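Long-range contacts in arginine kinase (PDB 4RF6), which catalyses the reversible transfer of a phosphoryl group from ATP to L-arginine, giving phosphoarginine and ADP, within a chain of two tandem repeats: residues 35-40 with 90-95; 309-314 with 336-341; 483-488 with 588-593. All coordinates share one frame; numbering follows the deposited sequence.

Interaction 1 of 3, residues 35-40 with 90-95; sequences KKYLTP and DAIIED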
loop_
_atom_site.group_PDB
_atom_site.type_symbol
_atom_site.label_atom_id
_atom_site.label_comp_id
_atom_site.label_asym_id
_atom_site.label_seq_id
_atom_site.Cartn_x
_atom_site.Cartn_y
_atom_site.Cartn_z
ATOM N N LYS A 35 8.784 19.234 34.977
ATOM C CA LYS A 35 9.371 20.487 35.439
ATOM C C LYS A 35 8.264 21.402 35.943
ATOM O O LYS A 35 8.395 22.060 36.978
ATOM C CB LYS A 35 10.134 21.182 34.307
ATOM C CG LYS A 35 10.230 22.697 34.483
ATOM C CD LYS A 35 11.368 23.293 33.673
ATOM C CE LYS A 35 11.725 24.687 34.176
ATOM N NZ LYS A 35 13.067 25.113 33.686
ATOM N N LYS A 36 7.166 21.421 35.197
ATOM C CA LYS A 36 6.043 22.296 35.494
ATOM C C LYS A 36 5.351 21.940 36.818
ATOM O O LYS A 36 4.878 22.823 37.539
ATOM C CB LYS A 36 5.043 22.270 34.331
ATOM C CG LYS A 36 3.946 23.317 34.428
ATOM C CD LYS A 36 3.032 23.303 33.206
ATOM C CE LYS A 36 3.768 23.712 31.940
ATOM N NZ LYS A 36 2.841 23.866 30.776
ATOM N N TYR A 37 5.312 20.656 37.156
ATOM C CA TYR A 37 4.517 20.226 38.306
ATOM C C TYR A 37 5.264 19.530 39.445
ATOM O O TYR A 37 4.688 19.321 40.516
ATOM C CB TYR A 37 3.339 19.377 37.837
ATOM C CG TYR A 37 2.431 20.142 36.916
ATOM C CD1 TYR A 37 1.656 21.186 37.398
ATOM C CD2 TYR A 37 2.363 19.837 35.563
ATOM C CE1 TYR A 37 0.827 21.897 36.565
ATOM C CE2 TYR A 37 1.536 20.542 34.718
ATOM C CZ TYR A 37 0.772 21.572 35.225
ATOM O OH TYR A 37 -0.055 22.283 34.393
ATOM N N LEU A 38 6.522 19.163 39.230
ATOM C CA LEU A 38 7.331 18.713 40.353
ATOM C C LEU A 38 7.981 19.921 41.016
ATOM O O LEU A 38 9.114 20.288 40.695
ATOM C CB LEU A 38 8.396 17.701 39.943
ATOM C CG LEU A 38 9.164 17.126 41.143
ATOM C CD1 LEU A 38 8.361 16.041 41.833
ATOM C CD2 LEU A 38 10.517 16.611 40.719
ATOM N N THR A 39 7.237 20.544 41.924
ATOM C CA THR A 39 7.718 21.675 42.699
ATOM C C THR A 39 8.377 21.124 43.965
ATOM O O THR A 39 8.120 19.972 44.336
ATOM C CB THR A 39 6.564 22.632 43.043
ATOM O OG1 THR A 39 5.604 21.956 43.862
ATOM C CG2 THR A 39 5.878 23.133 41.764
ATOM N N PRO A 40 9.250 21.923 44.612
ATOM C CA PRO A 40 9.971 21.462 45.807
ATOM C C PRO A 40 9.036 20.925 46.887
ATOM O O PRO A 40 9.395 19.992 47.603
ATOM C CB PRO A 40 10.659 22.736 46.303
ATOM C CG PRO A 40 10.901 23.528 45.066
ATOM C CD PRO A 40 9.724 23.247 44.161
ATOM N N ASP A 90 -1.841 13.928 38.696
ATOM C CA ASP A 90 -3.118 14.598 38.415
ATOM C C ASP A 90 -2.930 15.882 37.616
ATOM O O ASP A 90 -3.626 16.132 36.628
ATOM C CB ASP A 90 -3.872 14.922 39.709
ATOM C CG ASP A 90 -4.389 13.684 40.408
ATOM O OD1 ASP A 90 -4.351 12.598 39.794
ATOM O OD2 ASP A 90 -4.837 13.806 41.570
ATOM N N ALA A 91 -1.985 16.699 38.063
ATOM C CA ALA A 91 -1.679 17.954 37.388
ATOM C C ALA A 91 -1.173 17.686 35.974
ATOM O O ALA A 91 -1.605 18.325 35.015
ATOM C CB ALA A 91 -0.654 18.734 38.181
ATOM N N ILE A 92 -0.253 16.736 35.856
ATOM C CA ILE A 92 0.301 16.360 34.560
ATOM C C ILE A 92 -0.797 15.882 33.604
ATOM O O ILE A 92 -0.858 16.308 32.449
ATOM C CB ILE A 92 1.381 15.274 34.710
ATOM C CG1 ILE A 92 2.616 15.846 35.408
ATOM C CG2 ILE A 92 1.752 14.688 33.350
ATOM C CD1 ILE A 92 3.762 14.861 35.548
ATOM N N ILE A 93 -1.664 15.004 34.097
ATOM C CA ILE A 93 -2.750 14.461 33.285
ATOM C C ILE A 93 -3.680 15.566 32.787
ATOM O O ILE A 93 -3.930 15.685 31.582
ATOM C CB ILE A 93 -3.572 13.409 34.070
ATOM C CG1 ILE A 93 -2.801 12.091 34.175
ATOM C CG2 ILE A 93 -4.924 13.177 33.399
ATOM C CD1 ILE A 93 -3.172 11.250 35.403
ATOM N N GLU A 94 -4.185 16.380 33.711
ATOM C CA GLU A 94 -5.149 17.418 33.351
ATOM C C GLU A 94 -4.551 18.516 32.461
ATOM O O GLU A 94 -5.286 19.230 31.775
ATOM C CB GLU A 94 -5.826 18.000 34.600
ATOM C CG GLU A 94 -6.756 17.013 35.310
ATOM C CD GLU A 94 -7.550 17.652 36.441
ATOM O OE1 GLU A 94 -7.197 18.777 36.851
ATOM O OE2 GLU A 94 -8.525 17.027 36.911
ATOM N N ASP A 95 -3.226 18.651 32.473
ATOM C CA ASP A 95 -2.545 19.546 31.537
ATOM C C ASP A 95 -2.516 18.909 30.154
ATOM O O ASP A 95 -3.127 19.422 29.213
ATOM C CB ASP A 95 -1.112 19.829 32.000
ATOM C CG ASP A 95 -0.424 20.926 31.183
ATOM O OD1 ASP A 95 -0.569 20.963 29.943
ATOM O OD2 ASP A 95 0.275 21.759 31.795
#
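One carboxylate oxygen, Asp95 OD2, serves two successive residues of the opposing segment, taking a hydrogen bond from Tyr37 and a salt bridge from Lys36. The phenol bond is the short one, with Tyr37 OH 2.7 Å from Asp95 OD2. It reaches the oxygen on its anti side, 19° out of the carboxylate plane, and the ring and carboxylate stand steeply to one another. Asp95 OD2 lies at the ring edge, in its plane. The charged partner sits farther off: Lys36 NZ is 3.5 Å from Asp95 OD2, a weak hydrogen bond. The bend at chi3 (-65°) turns the end of the Lys36 chain, and with it NZ, toward the oxygen, while Lys36 CD also lies against Asp95 OD2.

Both faces of the tyrosine ring are covered from within the contact. Ala91 lays its methyl over one of them in a CH-pi contact, CB being 3.8 Å from the centroid of the Tyr37 ring. Lys36 CG covers the opposite face near the rim, so the lysine both shields the ring and reaches the acid its hydroxyl binds. Ile92 adds an oblique apolar touch, with its CG1 4.0 Å from Tyr37 CD2. Ala91, Ile92 and Asp95 lie within about one turn of helix 86-96, and Tyr37 ends helix 33-37; the contact thus joins two helices of the small, helical N-terminal domain of the first phosphagen kinase repeat. Leu33 packs on both Ile92 and Asp95, and Ile92 also touches Val74, probably part of the arginine-binding segment.

With a phenol donor and an ammonium group converging on one oxygen, Asp95 would be expected to favour its ionised form, and the negative charge should in turn hold the tyrosine hydroxyl in place at this partly exposed helix junction.

Interaction 2 of 3, residues 309-314 with 336-341; sequences KYHIQA and NRRRLG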
loop_
_atom_site.group_PDB
_atom_site.type_symbol
_atom_site.label_atom_id
_atom_site.label_comp_id
_atom_site.label_asym_id
_atom_site.label_seq_id
_atom_site.Cartn_x
_atom_site.Cartn_y
_atom_site.Cartn_z
ATOM N N LYS A 309 -13.375 20.955 15.332
ATOM C CA LYS A 309 -14.672 20.336 15.591
ATOM C C LYS A 309 -14.559 18.864 15.987
ATOM O O LYS A 309 -15.217 18.417 16.932
ATOM C CB LYS A 309 -15.595 20.496 14.375
ATOM C CG LYS A 309 -16.896 19.691 14.447
ATOM C CD LYS A 309 -18.025 20.424 13.724
ATOM C CE LYS A 309 -18.930 19.479 12.942
ATOM N NZ LYS A 309 -19.860 18.702 13.811
ATOM N N TYR A 310 -13.712 18.117 15.283
ATOM C CA TYR A 310 -13.594 16.686 15.536
ATOM C C TYR A 310 -12.417 16.308 16.438
ATOM O O TYR A 310 -12.164 15.124 16.670
ATOM C CB TYR A 310 -13.571 15.914 14.212
ATOM C CG TYR A 310 -14.861 16.079 13.445
ATOM C CD1 TYR A 310 -16.026 15.461 13.880
ATOM C CD2 TYR A 310 -14.924 16.876 12.307
ATOM C CE1 TYR A 310 -17.212 15.617 13.198
ATOM C CE2 TYR A 310 -16.108 17.034 11.618
ATOM C CZ TYR A 310 -17.248 16.401 12.070
ATOM O OH TYR A 310 -18.438 16.551 11.395
ATOM N N HIS A 311 -11.719 17.318 16.957
ATOM C CA HIS A 311 -10.578 17.114 17.856
ATOM C C HIS A 311 -9.505 16.241 17.221
ATOM O O HIS A 311 -8.929 15.359 17.867
ATOM C CB HIS A 311 -11.034 16.520 19.188
ATOM C CG HIS A 311 -12.277 17.153 19.727
ATOM N ND1 HIS A 311 -13.445 16.449 19.921
ATOM C CD2 HIS A 311 -12.544 18.433 20.082
ATOM C CE1 HIS A 311 -14.375 17.264 20.388
ATOM N NE2 HIS A 311 -13.853 18.473 20.493
ATOM N N ILE A 312 -9.249 16.494 15.944
ATOM C CA ILE A 312 -8.197 15.803 15.216
ATOM C C ILE A 312 -7.119 16.806 14.822
ATOM O O ILE A 312 -7.292 18.010 15.009
ATOM C CB ILE A 312 -8.752 15.090 13.981
ATOM C CG1 ILE A 312 -9.536 16.068 13.098
ATOM C CG2 ILE A 312 -9.636 13.925 14.410
ATOM C CD1 ILE A 312 -10.203 15.414 11.882
ATOM N N GLN A 313 -6.004 16.314 14.294
ATOM C CA GLN A 313 -4.901 17.185 13.902
ATOM C C GLN A 313 -4.359 16.730 12.551
ATOM O O GLN A 313 -4.437 15.545 12.214
ATOM C CB GLN A 313 -3.793 17.146 14.956
ATOM C CG GLN A 313 -3.237 15.749 15.204
ATOM C CD GLN A 313 -2.464 15.639 16.506
ATOM O OE1 GLN A 313 -1.885 16.617 16.985
ATOM N NE2 GLN A 313 -2.453 14.441 17.089
ATOM N N ALA A 314 -3.819 17.669 11.778
ATOM C CA ALA A 314 -3.247 17.337 10.476
ATOM C C ALA A 314 -1.765 17.674 10.413
ATOM O O ALA A 314 -1.371 18.822 10.634
ATOM C CB ALA A 314 -3.997 18.042 9.365
ATOM N N ASN A 336 -6.001 11.589 16.006
ATOM C CA ASN A 336 -6.776 12.121 17.122
ATOM C C ASN A 336 -5.889 12.902 18.082
ATOM O O ASN A 336 -4.724 12.549 18.293
ATOM C CB ASN A 336 -7.441 10.982 17.883
ATOM C CG ASN A 336 -6.440 9.960 18.353
ATOM O OD1 ASN A 336 -5.647 9.453 17.559
ATOM N ND2 ASN A 336 -6.438 9.675 19.653
ATOM N N ARG A 337 -6.436 13.952 18.684
ATOM C CA ARG A 337 -5.696 14.685 19.702
ATOM C C ARG A 337 -6.059 14.228 21.114
ATOM O O ARG A 337 -5.333 14.514 22.068
ATOM C CB ARG A 337 -5.922 16.194 19.563
ATOM C CG ARG A 337 -4.825 16.916 18.793
ATOM C CD ARG A 337 -5.019 18.430 18.803
ATOM N NE ARG A 337 -6.216 18.834 18.072
ATOM C CZ ARG A 337 -6.353 19.996 17.436
ATOM N NH1 ARG A 337 -5.358 20.874 17.434
ATOM N NH2 ARG A 337 -7.484 20.276 16.797
ATOM N N ARG A 338 -7.175 13.512 21.241
ATOM C CA ARG A 338 -7.756 13.220 22.552
ATOM C C ARG A 338 -7.881 11.720 22.881
ATOM O O ARG A 338 -8.106 10.889 21.993
ATOM C CB ARG A 338 -9.122 13.904 22.675
ATOM C CG ARG A 338 -9.075 15.424 22.574
ATOM C CD ARG A 338 -10.470 16.007 22.706
ATOM N NE ARG A 338 -10.468 17.456 22.914
ATOM C CZ ARG A 338 -11.557 18.168 23.183
ATOM N NH1 ARG A 338 -12.739 17.570 23.274
ATOM N NH2 ARG A 338 -11.467 19.480 23.356
ATOM N N ARG A 339 -7.740 11.392 24.166
ATOM C CA ARG A 339 -7.820 10.009 24.637
ATOM C C ARG A 339 -8.615 9.886 25.936
ATOM O O ARG A 339 -9.106 8.806 26.281
ATOM C CB ARG A 339 -6.422 9.440 24.871
ATOM C CG ARG A 339 -5.570 9.320 23.630
ATOM C CD ARG A 339 -4.251 8.629 23.936
ATOM N NE ARG A 339 -3.468 8.441 22.723
ATOM C CZ ARG A 339 -2.446 9.211 22.365
ATOM N NH1 ARG A 339 -2.067 10.216 23.145
ATOM N NH2 ARG A 339 -1.797 8.966 21.232
ATOM N N LEU A 340 -8.711 10.987 26.671
ATOM C CA LEU A 340 -9.480 11.009 27.911
ATOM C C LEU A 340 -10.740 11.837 27.728
ATOM O O LEU A 340 -10.673 12.997 27.305
ATOM C CB LEU A 340 -8.649 11.576 29.065
ATOM C CG LEU A 340 -7.798 10.577 29.850
ATOM C CD1 LEU A 340 -6.842 11.290 30.805
ATOM C CD2 LEU A 340 -8.698 9.619 30.610
ATOM N N GLY A 341 -11.890 11.240 28.031
ATOM C CA GLY A 341 -13.146 11.970 27.976
ATOM C C GLY A 341 -13.979 11.608 26.764
ATOM O O GLY A 341 -15.065 12.154 26.566
#
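His311 and Arg338 meet as two flat groups in a face-to-face stack, their centres 3.6 Å apart and planes 9° from parallel. Arg338 NH1 sits above the middle of the imidazole, 3.1 Å from His311 NE2, but the angle is poor for a hydrogen bond; the contact is a stack and nothing more directional. The arginine is extended from CG to NE, which lets CD rest against His311 CB while the guanidinium covers the ring. Beside it, the backbone pairs: Arg337 N donates to His311 O over 3.0 Å. The Arg337 side chain turns back at chi3 (-66°), placing a guanidinium face against Ile312 O; the carbonyl thus meets the flat side, at 2.9 Å from Arg337 NH2, without a hydrogen bond. Arg337 CG also packs 3.5 Å from Gln313 OE1.

These residues mark where strands 312-316 and 331-336 begin and end their antiparallel pairing, at one border of the eight-stranded sheet of the first catalytic domain. Ile312 and Asn336 form a non-hydrogen-bonded pair with diverging side chains. Just before it, His311 has positive phi and closes helix 303-310 in a Schellman motif, turning the chain into the edge strand.

Further out, Asn336 ND2 bonds Arg338 O at 3.1 Å, a bond across the loop that probably helps to position the stacking arginine. The same amide bonds Ala288 N through OD1 and Met286 O through ND2; Ala288 belongs to a segment predicted to bind ATP. Gln313 NE2 is held by Ser335 OG, and Ile312 packs on Met351 of helix 344-370.

Interaction 3 of 3, residues 483-488 with 588-593; sequences RIRVAR and RIISME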
loop_
_atom_site.group_PDB
_atom_site.type_symbol
_atom_site.label_atom_id
_atom_site.label_comp_id
_atom_site.label_asym_id
_atom_site.label_seq_id
_atom_site.Cartn_x
_atom_site.Cartn_y
_atom_site.Cartn_z
ATOM N N ARG A 483 10.077 -13.717 -28.876
ATOM C CA ARG A 483 9.309 -13.308 -27.707
ATOM C C ARG A 483 7.881 -12.962 -28.112
ATOM O O ARG A 483 7.663 -12.244 -29.095
ATOM C CB ARG A 483 9.969 -12.079 -27.078
ATOM C CG ARG A 483 9.349 -11.568 -25.782
ATOM C CD ARG A 483 10.176 -10.396 -25.251
ATOM N NE ARG A 483 9.633 -9.800 -24.032
ATOM C CZ ARG A 483 8.750 -8.804 -24.008
ATOM N NH1 ARG A 483 8.289 -8.279 -25.137
ATOM N NH2 ARG A 483 8.326 -8.327 -22.849
ATOM N N ILE A 484 6.904 -13.468 -27.367
ATOM C CA ILE A 484 5.517 -13.071 -27.608
ATOM C C ILE A 484 4.820 -12.738 -26.302
ATOM O O ILE A 484 4.772 -13.564 -25.386
ATOM C CB ILE A 484 4.709 -14.152 -28.356
ATOM C CG1 ILE A 484 5.398 -14.543 -29.668
ATOM C CG2 ILE A 484 3.294 -13.651 -28.629
ATOM C CD1 ILE A 484 4.738 -15.721 -30.392
ATOM N N ARG A 485 4.285 -11.522 -26.229
ATOM C CA ARG A 485 3.613 -11.026 -25.032
ATOM C C ARG A 485 2.153 -10.720 -25.342
ATOM O O ARG A 485 1.843 -10.229 -26.429
ATOM C CB ARG A 485 4.311 -9.750 -24.543
ATOM C CG ARG A 485 3.565 -8.961 -23.456
ATOM C CD ARG A 485 2.647 -7.878 -24.043
ATOM N NE ARG A 485 3.361 -6.649 -24.378
ATOM C CZ ARG A 485 2.790 -5.581 -24.923
ATOM N NH1 ARG A 485 1.492 -5.593 -25.206
ATOM N NH2 ARG A 485 3.515 -4.500 -25.186
ATOM N N VAL A 486 1.259 -10.985 -24.390
ATOM C CA VAL A 486 -0.109 -10.475 -24.493
ATOM C C VAL A 486 -0.506 -9.768 -23.201
ATOM O O VAL A 486 -0.132 -10.188 -22.105
ATOM C CB VAL A 486 -1.160 -11.567 -24.853
ATOM C CG1 VAL A 486 -0.890 -12.156 -26.226
ATOM C CG2 VAL A 486 -1.201 -12.658 -23.801
ATOM N N ALA A 487 -1.239 -8.673 -23.340
ATOM C CA ALA A 487 -1.843 -8.014 -22.193
ATOM C C ALA A 487 -3.253 -8.565 -22.048
ATOM O O ALA A 487 -3.960 -8.725 -23.038
ATOM C CB ALA A 487 -1.889 -6.513 -22.406
ATOM N N ARG A 488 -3.670 -8.843 -20.818
ATOM C CA ARG A 488 -5.031 -9.311 -20.580
ATOM C C ARG A 488 -5.557 -8.682 -19.298
ATOM O O ARG A 488 -4.778 -8.344 -18.401
ATOM C CB ARG A 488 -5.072 -10.839 -20.477
ATOM C CG ARG A 488 -4.771 -11.601 -21.770
ATOM C CD ARG A 488 -5.912 -11.460 -22.782
ATOM N NE ARG A 488 -5.690 -12.289 -23.968
ATOM C CZ ARG A 488 -5.094 -11.863 -25.078
ATOM N NH1 ARG A 488 -4.660 -10.606 -25.168
ATOM N NH2 ARG A 488 -4.929 -12.693 -26.098
ATOM N N ARG A 588 0.220 -9.234 -17.703
ATOM C CA ARG A 588 1.116 -9.177 -18.851
ATOM C C ARG A 588 1.794 -10.536 -18.946
ATOM O O ARG A 588 2.515 -10.952 -18.034
ATOM C CB ARG A 588 2.150 -8.066 -18.710
ATOM C CG ARG A 588 2.929 -7.834 -19.996
ATOM C CD ARG A 588 4.267 -7.177 -19.733
ATOM N NE ARG A 588 4.315 -5.807 -20.227
ATOM C CZ ARG A 588 5.414 -5.232 -20.708
ATOM N NH1 ARG A 588 6.549 -5.916 -20.761
ATOM N NH2 ARG A 588 5.378 -3.978 -21.141
ATOM N N ILE A 589 1.542 -11.231 -20.049
ATOM C CA ILE A 589 1.901 -12.639 -20.164
ATOM C C ILE A 589 2.903 -12.820 -21.295
ATOM O O ILE A 589 2.621 -12.453 -22.436
ATOM C CB ILE A 589 0.644 -13.493 -20.396
ATOM C CG1 ILE A 589 -0.428 -13.115 -19.366
ATOM C CG2 ILE A 589 0.983 -14.980 -20.325
ATOM C CD1 ILE A 589 -1.783 -13.783 -19.551
ATOM N N ILE A 590 4.070 -13.380 -20.975
ATOM C CA ILE A 590 5.197 -13.390 -21.908
ATOM C C ILE A 590 5.840 -14.768 -22.094
ATOM O O ILE A 590 6.273 -15.396 -21.124
ATOM C CB ILE A 590 6.290 -12.406 -21.450
ATOM C CG1 ILE A 590 5.700 -11.017 -21.203
ATOM C CG2 ILE A 590 7.425 -12.335 -22.471
ATOM C CD1 ILE A 590 6.691 -10.016 -20.647
ATOM N N SER A 591 5.915 -15.222 -23.345
ATOM C CA SER A 591 6.608 -16.465 -23.685
ATOM C C SER A 591 7.865 -16.106 -24.478
ATOM O O SER A 591 7.821 -15.231 -25.351
ATOM C CB SER A 591 5.698 -17.394 -24.496
ATOM O OG SER A 591 6.326 -18.646 -24.737
ATOM N N MET A 592 8.978 -16.774 -24.175
ATOM C CA MET A 592 10.287 -16.321 -24.637
ATOM C C MET A 592 11.286 -17.469 -24.832
ATOM O O MET A 592 11.353 -18.389 -24.012
ATOM C CB MET A 592 10.847 -15.339 -23.607
ATOM C CG MET A 592 10.310 -15.601 -22.197
ATOM S SD MET A 592 11.072 -14.616 -20.895
ATOM C CE MET A 592 11.667 -13.218 -21.845
ATOM N N GLU A 593 12.069 -17.402 -25.907
ATOM C CA GLU A 593 13.113 -18.396 -26.164
ATOM C C GLU A 593 14.338 -17.780 -26.837
ATOM O O GLU A 593 14.246 -16.741 -27.505
ATOM C CB GLU A 593 12.587 -19.526 -27.057
ATOM C CG GLU A 593 11.590 -20.487 -26.414
ATOM C CD GLU A 593 11.236 -21.652 -27.333
ATOM O OE1 GLU A 593 10.335 -22.443 -26.979
ATOM O OE2 GLU A 593 11.865 -21.777 -28.408
#
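Arg483 runs its extended side chain along Ile590, with CG anti to the backbone N (chi1 -176°). Its tip lies 3.2 Å from Ile590 CD1, measured from Arg483 NH2, while Arg588 NH1 comes to the edge of the guanidinium, in its plane, 3.7 Å from Arg483 NH2. The two positive groups are steeply inclined to each other. Next, Ile484 pairs by two hydrogen bonds with Ser591, Ile484 N to Ser591 O at 2.8 Å and Ser591 N to Ile484 O at 2.9 Å. Both side chains turn toward helix 598-616, where Ile484 packs on Leu605 and Ser591 OG is bonded to Val601 O.

Arg485 returns to the face of Arg483. Its CG nestles 3.7 Å from both Arg588 CG and Ile590 CG1, and bends at chi2 and chi3 lead the guanidinium to Gly637 O. Its NE remains 4.3 Å from Arg588 NE.

The strands, 479-488 and 587-594, are antiparallel neighbours inside the eight-stranded sheet of the second phosphagen kinase catalytic domain, with the face of Ile484, Val486, Ile589 and Ser591 turned to helix 598-616, and Arg483, Arg485 and Arg588 on the other. Arg483 and Arg485 recur in the first repeat as Arg131 and Arg133, and Arg588 as Arg236, all predicted to bind ATP; so many cationic groups together are consistent with a site for nucleotide phosphates.

Val486 repeats the paired backbone bonds with Ile589, and Val486 CG2 rests 4.0 Å from Ile589 CB. Ala487 follows on the face of the three arginines, paired with Arg588 without hydrogen bonds between them. Arg488 folds back so that NH1 bonds Ala487 O and the guanidinium covers Val486 CG2; Thr636 O, Glu696 and a cation-pi contact with Tyr626 hold its end.

In the fold
Interactions 1 and 2 belong to the first repeat and touch directly, Ile93 packing on Leu340, so the helical N-terminal domain meets the loop following strand 331-336. Interaction 3 lies in the second repeat, its nearest atoms about 38 Å from interaction 2 and about 55 Å from interaction 1. The chemistry differs with depth. Interaction 1, on the surface, joins helices through charge and a phenol; interaction 2, partly buried, joins an edge strand to a loop by a stack and a single backbone bond; interaction 3, buried, relies on regular strand pairing. Interactions 2 and 3 lie in equivalent sheets of the two repeats, one at the border and one inside.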